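Local coordinates for protein ten1 (Schizosaccharomyces pombe, PDB 3KF6) that is required for telomere maintenance and partners stn1 in an Rpa2-Rpa3-like complex at telomeres, and probably helps bind single-stranded telomeric DNA, at residues R25-V30 with V87-P92; C49-V54 with L81-A86. All blocks are in the same frame, centred on the assembly; numbering follows the deposited sequence.

Contact 1 of 2, residues R25-V30 with V87-P92; sequences RFLGCV and VGINLP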
ATOM      1  N   ARG B  25      -8.177  -4.636   2.356  1.00 14.98           N
ATOM      2  CA  ARG B  25      -8.323  -3.444   1.529  1.00 15.23           C
ATOM      3  C   ARG B  25      -9.151  -3.839   0.313  1.00 15.90           C
ATOM      4  O   ARG B  25      -8.847  -4.828  -0.360  1.00 14.88           O
ATOM      5  CB  ARG B  25      -6.975  -2.877   1.071  1.00 13.08           C
ATOM      6  CG  ARG B  25      -7.194  -1.754   0.061  1.00 11.44           C
ATOM      7  CD  ARG B  25      -5.920  -1.159  -0.488  1.00 14.84           C
ATOM      8  NE  ARG B  25      -6.207  -0.364  -1.682  1.00 15.69           N
ATOM      9  CZ  ARG B  25      -5.334   0.455  -2.261  1.00 17.47           C
ATOM     10  NH1 ARG B  25      -4.111   0.595  -1.755  1.00 15.61           N
ATOM     11  NH2 ARG B  25      -5.682   1.130  -3.348  1.00 19.15           N
ATOM     12  N   PHE B  26     -10.206  -3.076   0.037  1.00 14.33           N
ATOM     13  CA  PHE B  26     -11.062  -3.370  -1.102  1.00 14.52           C
ATOM     14  C   PHE B  26     -11.778  -2.130  -1.617  1.00 14.73           C
ATOM     15  O   PHE B  26     -11.859  -1.108  -0.928  1.00 14.59           O
ATOM     16  CB  PHE B  26     -12.098  -4.444  -0.732  1.00 15.45           C
ATOM     17  CG  PHE B  26     -12.913  -4.112   0.483  1.00 17.15           C
ATOM     18  CD1 PHE B  26     -12.467  -4.455   1.751  1.00 17.18           C
ATOM     19  CD2 PHE B  26     -14.127  -3.441   0.358  1.00 17.25           C
ATOM     20  CE1 PHE B  26     -13.218  -4.137   2.886  1.00 18.34           C
ATOM     21  CE2 PHE B  26     -14.883  -3.115   1.486  1.00 18.75           C
ATOM     22  CZ  PHE B  26     -14.426  -3.463   2.748  1.00 18.45           C
ATOM     23  N   LEU B  27     -12.291  -2.241  -2.836  1.00 13.74           N
ATOM     24  CA  LEU B  27     -13.013  -1.159  -3.489  1.00 15.32           C
ATOM     25  C   LEU B  27     -14.488  -1.541  -3.532  1.00 16.15           C
ATOM     26  O   LEU B  27     -14.831  -2.695  -3.791  1.00 17.10           O
ATOM     27  CB  LEU B  27     -12.461  -0.972  -4.906  1.00 19.55           C
ATOM     28  CG  LEU B  27     -13.124   0.045  -5.830  1.00 24.62           C
ATOM     29  CD1 LEU B  27     -12.967   1.445  -5.267  1.00 26.76           C
ATOM     30  CD2 LEU B  27     -12.487  -0.049  -7.212  1.00 28.71           C
ATOM     31  N   GLY B  28     -15.362  -0.575  -3.276  1.00 16.22           N
ATOM     32  CA  GLY B  28     -16.783  -0.865  -3.291  1.00 17.79           C
ATOM     33  C   GLY B  28     -17.612   0.318  -3.743  1.00 19.34           C
ATOM     34  O   GLY B  28     -17.169   1.468  -3.664  1.00 17.40           O
ATOM     35  N   CYS B  29     -18.822   0.026  -4.212  1.00 18.61           N
ATOM     36  CA  CYS B  29     -19.741   1.046  -4.699  1.00 19.31           C
ATOM     37  C   CYS B  29     -20.821   1.325  -3.650  1.00 19.42           C
ATOM     38  O   CYS B  29     -21.468   0.400  -3.153  1.00 17.57           O
ATOM     39  CB  CYS B  29     -20.373   0.561  -6.002  1.00 22.19           C
ATOM     40  SG  CYS B  29     -21.402   1.775  -6.807  1.00 26.15           S
ATOM     41  N   VAL B  30     -21.022   2.600  -3.324  1.00 18.17           N
ATOM     42  CA  VAL B  30     -22.001   2.962  -2.305  1.00 19.57           C
ATOM     43  C   VAL B  30     -23.443   2.631  -2.669  1.00 20.58           C
ATOM     44  O   VAL B  30     -23.975   3.118  -3.666  1.00 21.34           O
ATOM     45  CB  VAL B  30     -21.913   4.465  -1.948  1.00 20.01           C
ATOM     46  CG1 VAL B  30     -22.954   4.811  -0.893  1.00 20.93           C
ATOM     47  CG2 VAL B  30     -20.526   4.789  -1.421  1.00 19.85           C
ATOM     48  N   VAL B  87     -12.731   7.923  -7.187  1.00 20.38           N
ATOM     49  CA  VAL B  87     -13.349   8.533  -8.355  1.00 22.18           C
ATOM     50  C   VAL B  87     -12.451   8.480  -9.583  1.00 21.44           C
ATOM     51  O   VAL B  87     -11.245   8.737  -9.503  1.00 21.97           O
ATOM     52  CB  VAL B  87     -13.742   9.999  -8.075  1.00 23.47           C
ATOM     53  CG1 VAL B  87     -12.505  10.831  -7.807  1.00 26.82           C
ATOM     54  CG2 VAL B  87     -14.539  10.552  -9.245  1.00 26.20           C
ATOM     55  N   GLY B  88     -13.047   8.124 -10.717  1.00 21.38           N
ATOM     56  CA  GLY B  88     -12.302   8.057 -11.962  1.00 23.22           C
ATOM     57  C   GLY B  88     -11.451   6.815 -12.155  1.00 23.71           C
ATOM     58  O   GLY B  88     -10.772   6.679 -13.178  1.00 23.62           O
ATOM     59  N   ILE B  89     -11.480   5.898 -11.195  1.00 22.80           N
ATOM     60  CA  ILE B  89     -10.661   4.703 -11.337  1.00 22.90           C
ATOM     61  C   ILE B  89     -11.141   3.842 -12.495  1.00 21.83           C
ATOM     62  O   ILE B  89     -12.342   3.757 -12.779  1.00 21.13           O
ATOM     63  CB  ILE B  89     -10.647   3.857 -10.045  1.00 23.28           C
ATOM     64  CG1 ILE B  89      -9.539   2.802 -10.133  1.00 25.71           C
ATOM     65  CG2 ILE B  89     -11.992   3.180  -9.839  1.00 23.45           C
ATOM     66  CD1 ILE B  89      -9.187   2.172  -8.807  1.00 23.87           C
ATOM     67  N   ASN B  90     -10.179   3.231 -13.178  1.00 21.38           N
ATOM     68  CA  ASN B  90     -10.447   2.341 -14.297  1.00 21.53           C
ATOM     69  C   ASN B  90     -10.734   0.982 -13.654  1.00 20.40           C
ATOM     70  O   ASN B  90      -9.812   0.227 -13.357  1.00 18.88           O
ATOM     71  CB  ASN B  90      -9.202   2.255 -15.184  1.00 23.03           C
ATOM     72  CG  ASN B  90      -9.426   1.425 -16.433  1.00 24.96           C
ATOM     73  OD1 ASN B  90     -10.016   0.353 -16.380  1.00 23.41           O
ATOM     74  ND2 ASN B  90      -8.932   1.915 -17.563  1.00 28.78           N
ATOM     75  N   LEU B  91     -12.010   0.679 -13.421  1.00 20.07           N
ATOM     76  CA  LEU B  91     -12.383  -0.577 -12.781  1.00 22.05           C
ATOM     77  C   LEU B  91     -11.823  -1.829 -13.446  1.00 22.21           C
ATOM     78  O   LEU B  91     -11.315  -2.721 -12.765  1.00 21.71           O
ATOM     79  CB  LEU B  91     -13.910  -0.694 -12.667  1.00 24.50           C
ATOM     80  CG  LEU B  91     -14.558   0.119 -11.542  1.00 28.03           C
ATOM     81  CD1 LEU B  91     -16.074  -0.074 -11.570  1.00 30.55           C
ATOM     82  CD2 LEU B  91     -13.994  -0.331 -10.199  1.00 29.77           C
ATOM     83  N   PRO B  92     -11.904  -1.919 -14.784  1.00 21.38           N
ATOM     84  CA  PRO B  92     -11.374  -3.119 -15.439  1.00 21.76           C
ATOM     85  C   PRO B  92      -9.888  -3.351 -15.178  1.00 18.50           C
ATOM     86  O   PRO B  92      -9.471  -4.486 -14.939  1.00 20.03           O
ATOM     87  CB  PRO B  92     -11.678  -2.867 -16.915  1.00 22.83           C
ATOM     88  CG  PRO B  92     -12.939  -2.048 -16.855  1.00 24.25           C
ATOM     89  CD  PRO B  92     -12.613  -1.065 -15.753  1.00 22.36           C
TER
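N90 OD1 accepts a hydrogen bond from the backbone N of R93, and this N-cap starts the helix whose first residue, L91, lays a methyl against L27 of strand 23-34. The touching atoms are CD2 of both leucines, and L91 CD2 and L27 CD2 lie only 3.4 Å apart, closer than two methyls normally settle. The two side chains cross obliquely. L91 keeps CG beside its own backbone N (chi1 -78°), and although its CB does not head for the strand, the side branch CD2 comes in to meet L27, while CD1 carries the chain on in an extended line (chi2 179°). The I89 approach is looser: I89 and L27 meet end to end, with I89 CG2 4.2 Å from L27 CD2. One methyl of L27 thus serves both partners. It gets there because L27 extends its CG opposite the backbone N (chi1 176°), which sends CD2 toward 87-92.

This is the C-terminal helix of an OB fold coming up beside its barrel. Strand 23-34 is a long barrel strand; here it pairs antiparallel with strand 65-74 through F26 to I68 and G28 to L66. The chain leaves strand 77-85, turns through G88 at a positive phi, and enters helix 91-103. The backbones stay well apart, the CA atoms of L27 and L91 being 9.3 Å from each other, so side chains alone bridge them. W65 and Y94 extend the apolar patch: L27 packs on both, L91 on W65 and I89 on Y94. The turn also meets stn1: N130 of that chain takes a hydrogen bond from N90 N and gives one to G88 O. R25, two residues before L27, forms a salt bridge with E132 of stn1.

Contact 2 of 2, residues C49-V54 with L81-A86; sequences CDVTVV and LLIRSA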
ATOM      1  N   CYS B  49     -20.183  -1.986   6.104  1.00 24.03           N
ATOM      2  CA  CYS B  49     -19.025  -1.317   6.676  1.00 25.08           C
ATOM      3  C   CYS B  49     -19.411  -0.340   7.777  1.00 26.88           C
ATOM      4  O   CYS B  49     -20.226   0.554   7.566  1.00 27.58           O
ATOM      5  CB  CYS B  49     -18.260  -0.572   5.582  1.00 23.81           C
ATOM      6  SG  CYS B  49     -17.644  -1.641   4.249  1.00 23.97           S
ATOM      7  N   ASP B  50     -18.812  -0.522   8.948  1.00 27.93           N
ATOM      8  CA  ASP B  50     -19.072   0.344  10.092  1.00 28.24           C
ATOM      9  C   ASP B  50     -18.129   1.537  10.011  1.00 28.91           C
ATOM     10  O   ASP B  50     -16.920   1.389  10.161  1.00 26.55           O
ATOM     11  CB  ASP B  50     -18.822  -0.419  11.393  1.00 29.41           C
ATOM     12  CG  ASP B  50     -19.129   0.412  12.631  1.00 30.46           C
ATOM     13  OD1 ASP B  50     -18.818   1.623  12.637  1.00 33.07           O
ATOM     14  OD2 ASP B  50     -19.667  -0.155  13.604  1.00 32.61           O
ATOM     15  N   VAL B  51     -18.683   2.722   9.775  1.00 30.17           N
ATOM     16  CA  VAL B  51     -17.872   3.929   9.661  1.00 34.19           C
ATOM     17  C   VAL B  51     -18.167   4.920  10.779  1.00 37.53           C
ATOM     18  O   VAL B  51     -17.823   6.098  10.678  1.00 38.70           O
ATOM     19  CB  VAL B  51     -18.113   4.635   8.308  1.00 34.93           C
ATOM     20  CG1 VAL B  51     -17.614   3.758   7.167  1.00 33.76           C
ATOM     21  CG2 VAL B  51     -19.602   4.935   8.136  1.00 34.86           C
ATOM     22  N   THR B  52     -18.792   4.430  11.844  1.00 40.19           N
ATOM     23  CA  THR B  52     -19.147   5.260  12.989  1.00 43.56           C
ATOM     24  C   THR B  52     -17.982   6.076  13.553  1.00 45.11           C
ATOM     25  O   THR B  52     -18.158   7.237  13.915  1.00 46.39           O
ATOM     26  CB  THR B  52     -19.737   4.402  14.128  1.00 43.33           C
ATOM     27  OG1 THR B  52     -20.881   3.689  13.646  1.00 43.19           O
ATOM     28  CG2 THR B  52     -20.157   5.283  15.298  1.00 44.70           C
ATOM     29  N   VAL B  53     -16.797   5.478  13.628  1.00 46.99           N
ATOM     30  CA  VAL B  53     -15.639   6.180  14.172  1.00 48.77           C
ATOM     31  C   VAL B  53     -14.888   7.004  13.128  1.00 49.14           C
ATOM     32  O   VAL B  53     -14.073   7.859  13.471  1.00 49.32           O
ATOM     33  CB  VAL B  53     -14.624   5.206  14.812  1.00 49.10           C
ATOM     34  CG1 VAL B  53     -15.289   4.416  15.936  1.00 49.67           C
ATOM     35  CG2 VAL B  53     -14.043   4.270  13.761  1.00 49.78           C
ATOM     36  N   VAL B  54     -15.162   6.753  11.852  1.00 50.04           N
ATOM     37  CA  VAL B  54     -14.479   7.476  10.785  1.00 50.15           C
ATOM     38  C   VAL B  54     -15.454   8.188   9.844  1.00 49.98           C
ATOM     39  O   VAL B  54     -15.419   8.001   8.627  1.00 49.75           O
ATOM     40  CB  VAL B  54     -13.563   6.514   9.982  1.00 50.54           C
ATOM     41  CG1 VAL B  54     -14.400   5.432   9.316  1.00 51.53           C
ATOM     42  CG2 VAL B  54     -12.746   7.291   8.958  1.00 50.91           C
ATOM     43  N   LEU B  81     -11.212   1.592   8.885  1.00 21.20           N
ATOM     44  CA  LEU B  81     -10.090   2.321   9.466  1.00 21.30           C
ATOM     45  C   LEU B  81      -9.708   3.504   8.579  1.00 21.81           C
ATOM     46  O   LEU B  81      -9.319   4.565   9.067  1.00 22.16           O
ATOM     47  CB  LEU B  81      -8.876   1.394   9.620  1.00 22.63           C
ATOM     48  CG  LEU B  81      -9.067   0.157  10.502  1.00 25.12           C
ATOM     49  CD1 LEU B  81      -7.825  -0.713  10.434  1.00 26.56           C
ATOM     50  CD2 LEU B  81      -9.352   0.581  11.928  1.00 27.07           C
ATOM     51  N   LEU B  82      -9.807   3.312   7.267  1.00 20.44           N
ATOM     52  CA  LEU B  82      -9.480   4.364   6.312  1.00 19.89           C
ATOM     53  C   LEU B  82     -10.442   4.353   5.133  1.00 20.51           C
ATOM     54  O   LEU B  82     -10.833   3.291   4.654  1.00 19.98           O
ATOM     55  CB  LEU B  82      -8.062   4.183   5.768  1.00 19.19           C
ATOM     56  CG  LEU B  82      -6.867   4.282   6.717  1.00 19.64           C
ATOM     57  CD1 LEU B  82      -5.610   3.877   5.967  1.00 19.79           C
ATOM     58  CD2 LEU B  82      -6.742   5.700   7.251  1.00 20.63           C
ATOM     59  N   ILE B  83     -10.812   5.544   4.664  1.00 21.12           N
ATOM     60  CA  ILE B  83     -11.706   5.675   3.521  1.00 23.05           C
ATOM     61  C   ILE B  83     -11.144   6.727   2.568  1.00 22.58           C
ATOM     62  O   ILE B  83     -10.687   7.787   3.000  1.00 23.25           O
ATOM     63  CB  ILE B  83     -13.119   6.153   3.932  1.00 25.65           C
ATOM     64  CG1 ILE B  83     -13.683   5.279   5.044  1.00 27.45           C
ATOM     65  CG2 ILE B  83     -14.049   6.118   2.720  1.00 25.91           C
ATOM     66  CD1 ILE B  83     -15.010   5.792   5.582  1.00 29.63           C
ATOM     67  N   ARG B  84     -11.175   6.435   1.276  1.00 20.56           N
ATOM     68  CA  ARG B  84     -10.698   7.379   0.269  1.00 21.00           C
ATOM     69  C   ARG B  84     -11.542   7.209  -0.983  1.00 20.73           C
ATOM     70  O   ARG B  84     -11.929   6.099  -1.328  1.00 18.27           O
ATOM     71  CB  ARG B  84      -9.229   7.124  -0.084  1.00 22.37           C
ATOM     72  CG  ARG B  84      -8.206   7.686   0.899  1.00 24.39           C
ATOM     73  CD  ARG B  84      -8.155   9.217   0.852  1.00 26.55           C
ATOM     74  NE  ARG B  84      -7.039   9.758   1.625  1.00 27.31           N
ATOM     75  CZ  ARG B  84      -6.917   9.652   2.944  1.00 27.78           C
ATOM     76  NH1 ARG B  84      -7.845   9.022   3.652  1.00 27.55           N
ATOM     77  NH2 ARG B  84      -5.865  10.180   3.557  1.00 27.89           N
ATOM     78  N   SER B  85     -11.837   8.310  -1.660  1.00 18.54           N
ATOM     79  CA  SER B  85     -12.613   8.233  -2.890  1.00 18.06           C
ATOM     80  C   SER B  85     -11.754   7.628  -4.002  1.00 18.47           C
ATOM     81  O   SER B  85     -10.566   7.932  -4.108  1.00 20.20           O
ATOM     82  CB  SER B  85     -13.062   9.634  -3.314  1.00 19.87           C
ATOM     83  OG  SER B  85     -13.545   9.627  -4.649  1.00 20.27           O
ATOM     84  N   ALA B  86     -12.358   6.768  -4.821  1.00 17.23           N
ATOM     85  CA  ALA B  86     -11.665   6.138  -5.944  1.00 18.42           C
ATOM     86  C   ALA B  86     -12.271   6.679  -7.238  1.00 18.80           C
ATOM     87  O   ALA B  86     -12.320   5.991  -8.261  1.00 18.70           O
ATOM     88  CB  ALA B  86     -11.830   4.617  -5.884  1.00 20.23           C
TER
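V54 and L81 bring the two backbones closest, with their CA atoms 6.9 Å apart. Just before this point, strand 45-50 runs parallel to strand 77-85, and D50 bonds through its backbone to V78 and V80; this pairing closes the OB barrel. The strands then part. Segment 49-54 bends into an Asx turn, in which D50 OD1 takes the backbone N of T52 at 2.9 Å, while L81 and L82 form a classic beta bulge opposite V69.

The tip of I83 bridges the two segments. Its CG1 sits beside the backbone N (chi1 -52°) and its CD1 is carried on toward two valines: I83 CD1 lies 3.7 Å from V51 CG1 and 3.8 Å from V54 CG1. V51 crosses it at about a right angle, V54 more obliquely. On the far side of I83, its carbonyl O receives R84 NH1 at 3.2 Å, and R84 NH2 goes on to N101 and P99 of stn1.

D50 OD1 also accepts from T52 OG1, and D50 OD2 forms a salt bridge with R73. The charged groups therefore have their own partners beside the contact, while the meeting itself depends on methyl packing.

How the contacts relate
From the N terminus the chain first lays down 25-30, then 49-54, then 81-86 and, directly after it, 87-92. Contact 2 closes a loop of 26 residues, and contact 1 closes a longer loop around it, so the two nest without crossing. Contact 2 holds the turn after strand 45-50 to strand 77-85; contact 1 brings the start of the C-terminal helix back to strand 23-34. Their centres are 14 Å apart, but they meet twice: L27 CD1 packs on A86 CB at 3.4 Å, and F26 CZ lies 4.0 Å from C49 SG. Strand 23-34 therefore touches both segments of contact 2.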